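PDB 2HPG: ABC transporter, periplasmic substrate-binding protein, which probably binds a solute in the periplasm and hands it to a tripartite ATP-independent (TRAP) transporter of the inner membrane. Local coordinates for residues W169-S172 and I173-L176; S240-K243 and E244-K247; S261-I264 and M265-E269; L311-L314 and I315-V318. All coordinates share one frame; numbering follows the deposited sequence.

Contact 1. Residues W169-S172 and I173-L176; sequences WQES and IRSL
Ser175 swings OG between its backbone N and carbonyl carbon (chi1 78°), which sets the hydroxyl against the backbone of Ser172 one turn earlier. Arg174 has CG anti to its N (chi1 -174°), and its chain runs out extended to NE, bringing the guanidinium to the same side of the helix as the Glu171 carboxylate. Both residues lie on helix 167-176, the crossover helix of a beta-alpha-beta unit between parallel strands 160-162 and 179-181. Two donors grip Ser172 O. Ser175 OG gives Ser172 O a hydrogen bond of 2.7 Å. Leu176 N gives Ser172 O the regular helix bond of 3.1 Å. The hydroxyl comes in at a C=O...OG angle of 126°, more bent than the backbone donor. Ser172 OG looks elsewhere and bonds to Ala168 O and Ala90 N. Ile173 lays CG1 3.5 Å from Trp169 O, the oxygen that accepts the Ile173 N-H. Trp169 reaches out to strand 218-234 and forms a T-shaped stack with Phe225. Glu171 and Arg174 make no salt bridge and probably attract only as charges. Glu171 OE1 is 4.2 Å from Arg174 NH1, well out of the guanidinium plane, and no N-H points at it. A water links the Arg174 side chain to the Glu171 backbone. It sits in plane at the guanidinium edge, accepting from Arg174 NH1 at 3.1 Å and donating to Glu171 O, also at 3.1 Å.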
loop_
_atom_site.group_PDB
_atom_site.type_symbol
_atom_site.label_atom_id
_atom_site.label_comp_id
_atom_site.label_asym_id
_atom_site.label_seq_id
_atom_site.Cartn_x
_atom_site.Cartn_y
_atom_site.Cartn_z
ATOM N N TRP A 169 -8.378 6.377 -2.863
ATOM C CA TRP A 169 -8.204 7.098 -1.596
ATOM C C TRP A 169 -9.206 8.228 -1.390
ATOM O O TRP A 169 -9.844 8.325 -0.337
ATOM C CB TRP A 169 -6.827 7.734 -1.542
ATOM C CG TRP A 169 -5.655 6.851 -1.798
ATOM C CD1 TRP A 169 -4.994 6.719 -2.980
ATOM C CD2 TRP A 169 -4.901 6.083 -0.830
ATOM N NE1 TRP A 169 -3.901 5.893 -2.822
ATOM C CE2 TRP A 169 -3.830 5.485 -1.518
ATOM C CE3 TRP A 169 -5.045 5.839 0.542
ATOM C CZ2 TRP A 169 -2.885 4.658 -0.880
ATOM C CZ3 TRP A 169 -4.110 5.033 1.179
ATOM C CH2 TRP A 169 -3.050 4.437 0.461
ATOM N N GLN A 170 -9.312 9.105 -2.390
ATOM C CA GLN A 170 -10.149 10.296 -2.286
ATOM C C GLN A 170 -11.601 9.918 -2.032
ATOM O O GLN A 170 -12.244 10.446 -1.119
ATOM C CB GLN A 170 -10.030 11.164 -3.540
ATOM C CG GLN A 170 -8.640 11.714 -3.819
ATOM C CD GLN A 170 -8.259 12.864 -2.943
ATOM O OE1 GLN A 170 -8.970 13.853 -2.899
ATOM N NE2 GLN A 170 -7.109 12.764 -2.265
ATOM N N GLU A 171 -12.114 8.996 -2.830
ATOM C CA GLU A 171 -13.516 8.569 -2.730
ATOM C C GLU A 171 -13.799 7.821 -1.446
ATOM O O GLU A 171 -14.864 7.966 -0.887
ATOM C CB GLU A 171 -13.873 7.663 -3.906
ATOM C CG GLU A 171 -13.791 8.361 -5.245
ATOM C CD GLU A 171 -14.907 9.349 -5.462
ATOM O OE1 GLU A 171 -15.956 9.234 -4.778
ATOM O OE2 GLU A 171 -14.726 10.253 -6.319
ATOM N N SER A 172 -12.844 7.011 -0.998
ATOM C CA SER A 172 -12.941 6.328 0.287
ATOM C C SER A 172 -13.081 7.312 1.464
ATOM O O SER A 172 -14.019 7.201 2.259
ATOM C CB SER A 172 -11.720 5.432 0.494
ATOM O OG SER A 172 -11.794 4.292 -0.344
ATOM N N ILE A 173 -12.159 8.267 1.561
ATOM C CA ILE A 173 -12.171 9.244 2.655
ATOM C C ILE A 173 -13.397 10.143 2.598
ATOM O O ILE A 173 -13.979 10.510 3.644
ATOM C CB ILE A 173 -10.878 10.095 2.672
ATOM C CG1 ILE A 173 -9.665 9.219 3.032
ATOM C CG2 ILE A 173 -10.997 11.251 3.646
ATOM C CD1 ILE A 173 -9.854 8.345 4.262
ATOM N N ARG A 174 -13.808 10.482 1.381
ATOM C CA ARG A 174 -15.075 11.201 1.178
ATOM C C ARG A 174 -16.289 10.400 1.660
ATOM O O ARG A 174 -17.168 10.940 2.303
ATOM C CB ARG A 174 -15.241 11.588 -0.293
ATOM C CG ARG A 174 -16.436 12.461 -0.572
ATOM C CD ARG A 174 -16.437 12.888 -2.026
ATOM N NE ARG A 174 -17.680 13.547 -2.435
ATOM C CZ ARG A 174 -18.796 12.911 -2.811
ATOM N NH1 ARG A 174 -18.859 11.587 -2.799
ATOM N NH2 ARG A 174 -19.872 13.606 -3.196
ATOM N N SER A 175 -16.337 9.113 1.352
ATOM C CA SER A 175 -17.470 8.291 1.755
ATOM C C SER A 175 -17.558 8.092 3.280
ATOM O O SER A 175 -18.657 7.939 3.822
ATOM C CB SER A 175 -17.414 6.936 1.059
ATOM O OG SER A 175 -16.460 6.111 1.699
ATOM N N LEU A 176 -16.408 8.093 3.965
ATOM C CA LEU A 176 -16.364 7.994 5.441
ATOM C C LEU A 176 -16.885 9.243 6.141
ATOM O O LEU A 176 -17.322 9.178 7.290
ATOM C CB LEU A 176 -14.945 7.700 5.920
ATOM C CG LEU A 176 -14.386 6.348 5.493
ATOM C CD1 LEU A 176 -13.037 6.056 6.161
ATOM C CD2 LEU A 176 -15.380 5.248 5.775
HETATM O O HOH W 1 -17.163 8.978 -2.676
#

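Contact 2. Residues S240-K243 and E244-K247; sequences SLPK and EYQK
Lys243, Gln246 and Tyr245 carry this contact at the N-terminus of the long helix 243-278, where Pro242 is the N-cap residue. Lys243 and Gln246 stand one turn apart. Their side chains lie side by side and point the same way. The Lys243 chain is bent at chi2 (-77°) and again at chi4, which keeps it alongside Gln246. Its CD comes to 4.1 Å from Gln246 CD. Gln246 also meets Leu241, with Gln246 CG 4.0 Å from Leu241 CB. Gln246 thus touches both the incoming loop and the first helical residue. An alanine in place of Gln246 would remove this chain, and is likely to open a gap beside Leu241 and set the Lys243 side chain free to turn. The backbone N of Gln246 closes the first turn with a hydrogen bond of 3.0 Å to Pro242 O, in the carbonyl plane. Tyr245 N makes a weak bond to the same oxygen. Tyr245 also packs on the apolar side of the cap. Its CB is 4.2 Å from Leu241 CD1. Its hydroxyl is held further off by Asp41, while Leu241 and Pro242 rest on Tyr9 of strand 9-14. The Pro242 ring crosses the tyrosine ring obliquely, with Pro242 CG 3.4 Å from Tyr245 CD2 and 3.8 Å from Tyr245 CG.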
loop_
_atom_site.group_PDB
_atom_site.type_symbol
_atom_site.label_atom_id
_atom_site.label_comp_id
_atom_site.label_asym_id
_atom_site.label_seq_id
_atom_site.Cartn_x
_atom_site.Cartn_y
_atom_site.Cartn_z
ATOM N N SER A 240 12.027 -11.928 -20.866
ATOM C CA SER A 240 13.344 -12.101 -21.478
ATOM C C SER A 240 14.293 -12.916 -20.607
ATOM O O SER A 240 15.341 -13.364 -21.079
ATOM C CB SER A 240 13.982 -10.741 -21.758
ATOM O OG SER A 240 14.715 -10.272 -20.631
ATOM N N LEU A 241 13.958 -13.067 -19.329
ATOM C CA LEU A 241 14.788 -13.810 -18.401
ATOM C C LEU A 241 14.518 -15.284 -18.559
ATOM O O LEU A 241 13.419 -15.663 -18.952
ATOM C CB LEU A 241 14.448 -13.467 -16.947
ATOM C CG LEU A 241 14.852 -12.150 -16.293
ATOM C CD1 LEU A 241 14.377 -12.216 -14.843
ATOM C CD2 LEU A 241 16.344 -11.897 -16.350
ATOM N N PRO A 242 15.493 -16.124 -18.186
ATOM C CA PRO A 242 15.231 -17.552 -18.128
ATOM C C PRO A 242 14.165 -17.871 -17.088
ATOM O O PRO A 242 14.090 -17.191 -16.074
ATOM C CB PRO A 242 16.568 -18.160 -17.700
ATOM C CG PRO A 242 17.506 -17.053 -17.504
ATOM C CD PRO A 242 16.863 -15.769 -17.788
ATOM N N LYS A 243 13.372 -18.913 -17.333
ATOM C CA LYS A 243 12.297 -19.307 -16.414
ATOM C C LYS A 243 12.754 -19.532 -14.975
ATOM O O LYS A 243 12.040 -19.183 -14.048
ATOM C CB LYS A 243 11.587 -20.561 -16.924
ATOM C CG LYS A 243 10.795 -20.325 -18.195
ATOM C CD LYS A 243 9.486 -19.597 -17.910
ATOM C CE LYS A 243 8.711 -19.345 -19.198
ATOM N NZ LYS A 243 9.428 -18.349 -20.066
ATOM N N GLU A 244 13.930 -20.116 -14.779
ATOM C CA GLU A 244 14.459 -20.356 -13.442
ATOM C C GLU A 244 14.618 -19.038 -12.693
ATOM O O GLU A 244 14.361 -18.947 -11.491
ATOM C CB GLU A 244 15.820 -21.053 -13.508
ATOM C CG GLU A 244 16.298 -21.577 -12.151
ATOM C CD GLU A 244 17.808 -21.705 -12.022
ATOM O OE1 GLU A 244 18.509 -21.788 -13.055
ATOM O OE2 GLU A 244 18.294 -21.732 -10.867
ATOM N N TYR A 245 15.078 -18.017 -13.409
ATOM C CA TYR A 245 15.306 -16.709 -12.788
ATOM C C TYR A 245 13.988 -15.994 -12.542
ATOM O O TYR A 245 13.835 -15.289 -11.556
ATOM C CB TYR A 245 16.225 -15.847 -13.651
ATOM C CG TYR A 245 17.663 -16.303 -13.732
ATOM C CD1 TYR A 245 18.152 -17.356 -12.960
ATOM C CD2 TYR A 245 18.559 -15.638 -14.567
ATOM C CE1 TYR A 245 19.492 -17.747 -13.042
ATOM C CE2 TYR A 245 19.891 -16.014 -14.650
ATOM C CZ TYR A 245 20.351 -17.072 -13.898
ATOM O OH TYR A 245 21.685 -17.419 -13.999
ATOM N N GLN A 246 13.040 -16.179 -13.445
ATOM C CA GLN A 246 11.703 -15.653 -13.257
ATOM C C GLN A 246 11.114 -16.146 -11.932
ATOM O O GLN A 246 10.533 -15.363 -11.168
ATOM C CB GLN A 246 10.801 -16.061 -14.432
ATOM C CG GLN A 246 11.158 -15.392 -15.744
ATOM C CD GLN A 246 10.213 -15.742 -16.886
ATOM O OE1 GLN A 246 10.508 -15.470 -18.046
ATOM N NE2 GLN A 246 9.083 -16.335 -16.568
ATOM N N LYS A 247 11.279 -17.437 -11.658
ATOM C CA LYS A 247 10.741 -18.044 -10.443
ATOM C C LYS A 247 11.469 -17.597 -9.195
ATOM O O LYS A 247 10.826 -17.341 -8.185
ATOM C CB LYS A 247 10.751 -19.583 -10.520
ATOM C CG LYS A 247 9.573 -20.163 -11.284
ATOM C CD LYS A 247 9.417 -21.668 -11.046
ATOM C CE LYS A 247 8.403 -22.276 -12.019
ATOM N NZ LYS A 247 7.966 -23.665 -11.609
#

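Contact 3. Residues S261-I264 and M265-E269; sequences SLKI and MKELE
Lys263 and Ile264 meet Leu268 and Glu269 through a pi-type turn, a local widening of helix 243-278. The backbone hydrogen bonds change spacing here. Met265 N donates to Ser261 O at 2.9 Å, the usual alpha-helical spacing. Glu269 N instead reaches five residues back to Ile264 O, at 3.0 Å and in the carbonyl plane. Leu268 N likewise bonds to Lys263 O, though the place of that oxygen is less sure. Among apolar side chains, Ile264 CG1 lies 4.5 Å from Leu268 CD1. Leu262 CD2 makes a carbon contact of 3.7 Å with Lys266 CD, the two chains side by side. Met265, a selenomethionine, bends at chi3 (-60°), which brings CE back to 3.4 Å from Ser261 O. Lys263 CG is 3.6 Å from Glu267 CD, while Lys263 NZ stays 5.3 Å from Glu267 OE1; the placing of Glu267 is less sure. A leucine in place of Glu267 would probably leave Lys263 without a nearby opposite charge on this turn. Lys266 forms a salt bridge with Glu102, and the Glu269 carboxylate accepts from the backbone N atoms of Tyr204 and Ala205. The tips of Lys266 and Glu269 therefore tie the widened turn to other parts of the chain.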
loop_
_atom_site.group_PDB
_atom_site.type_symbol
_atom_site.label_atom_id
_atom_site.label_comp_id
_atom_site.label_asym_id
_atom_site.label_seq_id
_atom_site.Cartn_x
_atom_site.Cartn_y
_atom_site.Cartn_z
ATOM N N SER A 261 5.993 -7.466 6.065
ATOM C CA SER A 261 4.591 -7.185 6.386
ATOM C C SER A 261 4.207 -7.564 7.811
ATOM O O SER A 261 3.524 -6.813 8.511
ATOM C CB SER A 261 3.687 -7.939 5.423
ATOM O OG SER A 261 3.915 -7.537 4.096
ATOM N N LEU A 262 4.660 -8.725 8.251
ATOM C CA LEU A 262 4.366 -9.202 9.598
ATOM C C LEU A 262 5.159 -8.457 10.640
ATOM O O LEU A 262 4.655 -8.229 11.721
ATOM C CB LEU A 262 4.665 -10.684 9.724
ATOM C CG LEU A 262 3.636 -11.577 9.033
ATOM C CD1 LEU A 262 4.229 -12.950 8.881
ATOM C CD2 LEU A 262 2.359 -11.645 9.815
ATOM N N LYS A 263 6.410 -8.113 10.340
ATOM C CA LYS A 263 7.212 -7.303 11.263
ATOM C C LYS A 263 6.580 -5.924 11.457
ATOM O O LYS A 263 6.461 -5.421 12.575
ATOM C CB LYS A 263 8.645 -7.153 10.751
ATOM C CG LYS A 263 9.658 -6.745 11.824
ATOM C CD LYS A 263 11.022 -6.373 11.248
ATOM C CE LYS A 263 12.065 -6.237 12.386
ATOM N NZ LYS A 263 13.337 -5.569 11.971
ATOM N N ILE A 264 6.177 -5.312 10.361
ATOM C CA ILE A 264 5.442 -4.053 10.403
ATOM C C ILE A 264 4.164 -4.183 11.249
ATOM O O ILE A 264 3.950 -3.401 12.177
ATOM C CB ILE A 264 5.113 -3.519 8.977
ATOM C CG1 ILE A 264 6.372 -3.015 8.278
ATOM C CG2 ILE A 264 4.121 -2.366 9.049
ATOM C CD1 ILE A 264 6.143 -2.578 6.845
HETATM N N MSE A 265 3.317 -5.160 10.934
HETATM C CA MSE A 265 1.998 -5.268 11.560
HETATM C C MSE A 265 1.975 -5.804 12.975
HETATM O O MSE A 265 1.053 -5.490 13.721
HETATM C CB MSE A 265 1.063 -6.130 10.694
HETATM C CG MSE A 265 0.486 -5.395 9.535
HETATM SE SE MSE A 265 -0.816 -6.466 8.587
HETATM C CE MSE A 265 0.333 -7.954 8.071
ATOM N N LYS A 266 2.963 -6.626 13.327
ATOM C CA LYS A 266 3.017 -7.306 14.619
ATOM C C LYS A 266 3.998 -6.647 15.590
ATOM O O LYS A 266 3.849 -6.819 16.791
ATOM C CB LYS A 266 3.387 -8.779 14.442
ATOM C CG LYS A 266 2.286 -9.606 13.771
ATOM C CD LYS A 266 2.756 -11.047 13.470
ATOM C CE LYS A 266 3.075 -11.884 14.707
ATOM N NZ LYS A 266 1.883 -12.188 15.547
ATOM N N GLU A 267 4.961 -5.871 15.098
ATOM C CA GLU A 267 5.930 -5.233 15.991
ATOM C C GLU A 267 6.205 -3.760 15.792
ATOM O O GLU A 267 6.229 -3.021 16.769
ATOM C CB GLU A 267 7.258 -5.979 16.017
ATOM C CG GLU A 267 7.639 -6.646 14.765
ATOM C CD GLU A 267 8.451 -7.898 15.001
ATOM O OE1 GLU A 267 9.696 -7.783 15.124
ATOM O OE2 GLU A 267 7.837 -8.991 15.050
ATOM N N LEU A 268 6.470 -3.325 14.564
ATOM C CA LEU A 268 6.986 -1.966 14.386
ATOM C C LEU A 268 5.908 -0.941 14.609
ATOM O O LEU A 268 6.141 0.084 15.256
ATOM C CB LEU A 268 7.633 -1.799 13.016
ATOM C CG LEU A 268 8.878 -2.651 12.806
ATOM C CD1 LEU A 268 9.489 -2.357 11.444
ATOM C CD2 LEU A 268 9.894 -2.361 13.911
ATOM N N GLU A 269 4.725 -1.197 14.069
ATOM C CA GLU A 269 3.619 -0.279 14.287
ATOM C C GLU A 269 3.259 -0.137 15.766
ATOM O O GLU A 269 2.857 0.942 16.205
ATOM C CB GLU A 269 2.399 -0.709 13.484
ATOM C CG GLU A 269 2.398 -0.180 12.047
ATOM C CD GLU A 269 2.297 1.356 11.966
ATOM O OE1 GLU A 269 1.232 1.932 12.283
ATOM O OE2 GLU A 269 3.283 1.986 11.533
#

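Contact 4. Residues L311-L314 and I315-V318; sequences LNQL and IKEV
Ile315 packs back on the preceding turn of helix 308-318, and each carbon along its longer branch has a partner there. CB lies 3.5 Å from Asn312 O. CG1, anti to the carbonyl carbon (chi1 -74°), comes to 3.3 Å from Leu311 O, the oxygen that also accepts the Ile315 N-H. The tip, CD1, reaches 3.7 Å from Leu311 CG, where the two side chains cross at a slant. CD1 is also 3.9 Å from Asn312 OD1. A polar pair sits elsewhere round the helix, four residues apart. Gln313 bends at chi2 (59°), which carries NE2 to Glu317 OE2, a hydrogen bond of 2.6 Å. The carboxylate oxygen lies in the amide plane and uses its anti lone pair, although the two planes are 51° apart. Glu317 OE2 also accepts from Thr116 OG1, and two partners therefore grip that oxygen. Apolar side chains also dock this C-terminal helix on the body of the protein. Leu311 meets Phe92 and Phe95 of helix 92-95. Leu314 touches Phe92, Trp120 of helix 115-128 and Ile111 of helix 101-112, while Val318 touches Lys110 of helix 101-112.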
loop_
_atom_site.group_PDB
_atom_site.type_symbol
_atom_site.label_atom_id
_atom_site.label_comp_id
_atom_site.label_asym_id
_atom_site.label_seq_id
_atom_site.Cartn_x
_atom_site.Cartn_y
_atom_site.Cartn_z
ATOM N N LEU A 311 -15.394 -6.699 -5.570
ATOM C CA LEU A 311 -15.257 -7.185 -4.177
ATOM C C LEU A 311 -15.985 -8.519 -3.979
ATOM O O LEU A 311 -15.425 -9.505 -3.486
ATOM C CB LEU A 311 -15.819 -6.133 -3.204
ATOM C CG LEU A 311 -15.904 -6.503 -1.713
ATOM C CD1 LEU A 311 -14.523 -6.650 -1.112
ATOM C CD2 LEU A 311 -16.714 -5.474 -0.947
ATOM N N ASN A 312 -17.245 -8.532 -4.383
ATOM C CA ASN A 312 -18.101 -9.724 -4.280
ATOM C C ASN A 312 -17.508 -10.920 -5.009
ATOM O O ASN A 312 -17.482 -12.056 -4.482
ATOM C CB ASN A 312 -19.490 -9.391 -4.823
ATOM C CG ASN A 312 -20.270 -8.487 -3.889
ATOM O OD1 ASN A 312 -20.242 -8.683 -2.672
ATOM N ND2 ASN A 312 -20.954 -7.489 -4.441
ATOM N N GLN A 313 -16.988 -10.652 -6.204
ATOM C CA GLN A 313 -16.326 -11.687 -6.971
ATOM C C GLN A 313 -15.148 -12.259 -6.213
ATOM O O GLN A 313 -14.974 -13.464 -6.182
ATOM C CB GLN A 313 -15.884 -11.169 -8.338
ATOM C CG GLN A 313 -15.464 -12.299 -9.277
ATOM C CD GLN A 313 -16.583 -13.332 -9.525
ATOM O OE1 GLN A 313 -17.699 -12.973 -9.914
ATOM N NE2 GLN A 313 -16.273 -14.611 -9.308
ATOM N N LEU A 314 -14.351 -11.408 -5.575
ATOM C CA LEU A 314 -13.236 -11.896 -4.749
ATOM C C LEU A 314 -13.705 -12.654 -3.491
ATOM O O LEU A 314 -13.089 -13.660 -3.092
ATOM C CB LEU A 314 -12.288 -10.743 -4.363
ATOM C CG LEU A 314 -11.283 -10.272 -5.429
ATOM C CD1 LEU A 314 -10.475 -9.053 -4.943
ATOM C CD2 LEU A 314 -10.342 -11.418 -5.843
ATOM N N ILE A 315 -14.782 -12.169 -2.871
ATOM C CA ILE A 315 -15.350 -12.810 -1.661
ATOM C C ILE A 315 -15.736 -14.279 -1.945
ATOM O O ILE A 315 -15.342 -15.206 -1.208
ATOM C CB ILE A 315 -16.577 -12.018 -1.125
ATOM C CG1 ILE A 315 -16.129 -10.713 -0.446
ATOM C CG2 ILE A 315 -17.356 -12.853 -0.125
ATOM C CD1 ILE A 315 -17.211 -9.648 -0.332
ATOM N N LYS A 316 -16.476 -14.468 -3.034
ATOM C CA LYS A 316 -16.863 -15.800 -3.536
ATOM C C LYS A 316 -15.735 -16.831 -3.628
ATOM O O LYS A 316 -15.847 -17.941 -3.090
ATOM C CB LYS A 316 -17.485 -15.645 -4.917
ATOM C CG LYS A 316 -17.850 -16.954 -5.609
ATOM C CD LYS A 316 -18.571 -16.676 -6.920
ATOM C CE LYS A 316 -18.816 -17.962 -7.687
ATOM N NZ LYS A 316 -19.580 -17.681 -8.934
ATOM N N GLU A 317 -14.657 -16.478 -4.322
ATOM C CA GLU A 317 -13.591 -17.436 -4.617
ATOM C C GLU A 317 -12.690 -17.711 -3.408
ATOM O O GLU A 317 -12.093 -18.799 -3.279
ATOM C CB GLU A 317 -12.787 -16.947 -5.834
ATOM C CG GLU A 317 -13.645 -16.883 -7.101
ATOM C CD GLU A 317 -13.041 -16.073 -8.227
ATOM O OE1 GLU A 317 -11.805 -16.091 -8.390
ATOM O OE2 GLU A 317 -13.816 -15.420 -8.959
ATOM N N VAL A 318 -12.611 -16.738 -2.504
ATOM C CA VAL A 318 -11.794 -16.885 -1.300
ATOM C C VAL A 318 -12.491 -17.677 -0.166
ATOM O O VAL A 318 -11.809 -18.360 0.599
ATOM C CB VAL A 318 -11.319 -15.511 -0.779
ATOM C CG1 VAL A 318 -10.410 -15.683 0.419
ATOM C CG2 VAL A 318 -10.596 -14.763 -1.893
#

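How the contacts relate
The four contacts come in order along the chain, each closing before the next opens, and none touches another. Contacts 2 and 3 share helix 243-278. Contact 2 marks its start and contact 3 a widened turn further on, with centres 31 Å apart. Contact 1 belongs to the crossover helix 167-176 and contact 4 to the last helix, 308-318. These two are nearest in space, about 11 Å between nearest atoms. Contacts 1 and 2 are the farthest apart, with centres 40 Å apart on opposite sides of the chain's centre. Helix 101-112 meets both contacts 3 and 4, and thus links the long helix to the C-terminal one in this solute-binding fold.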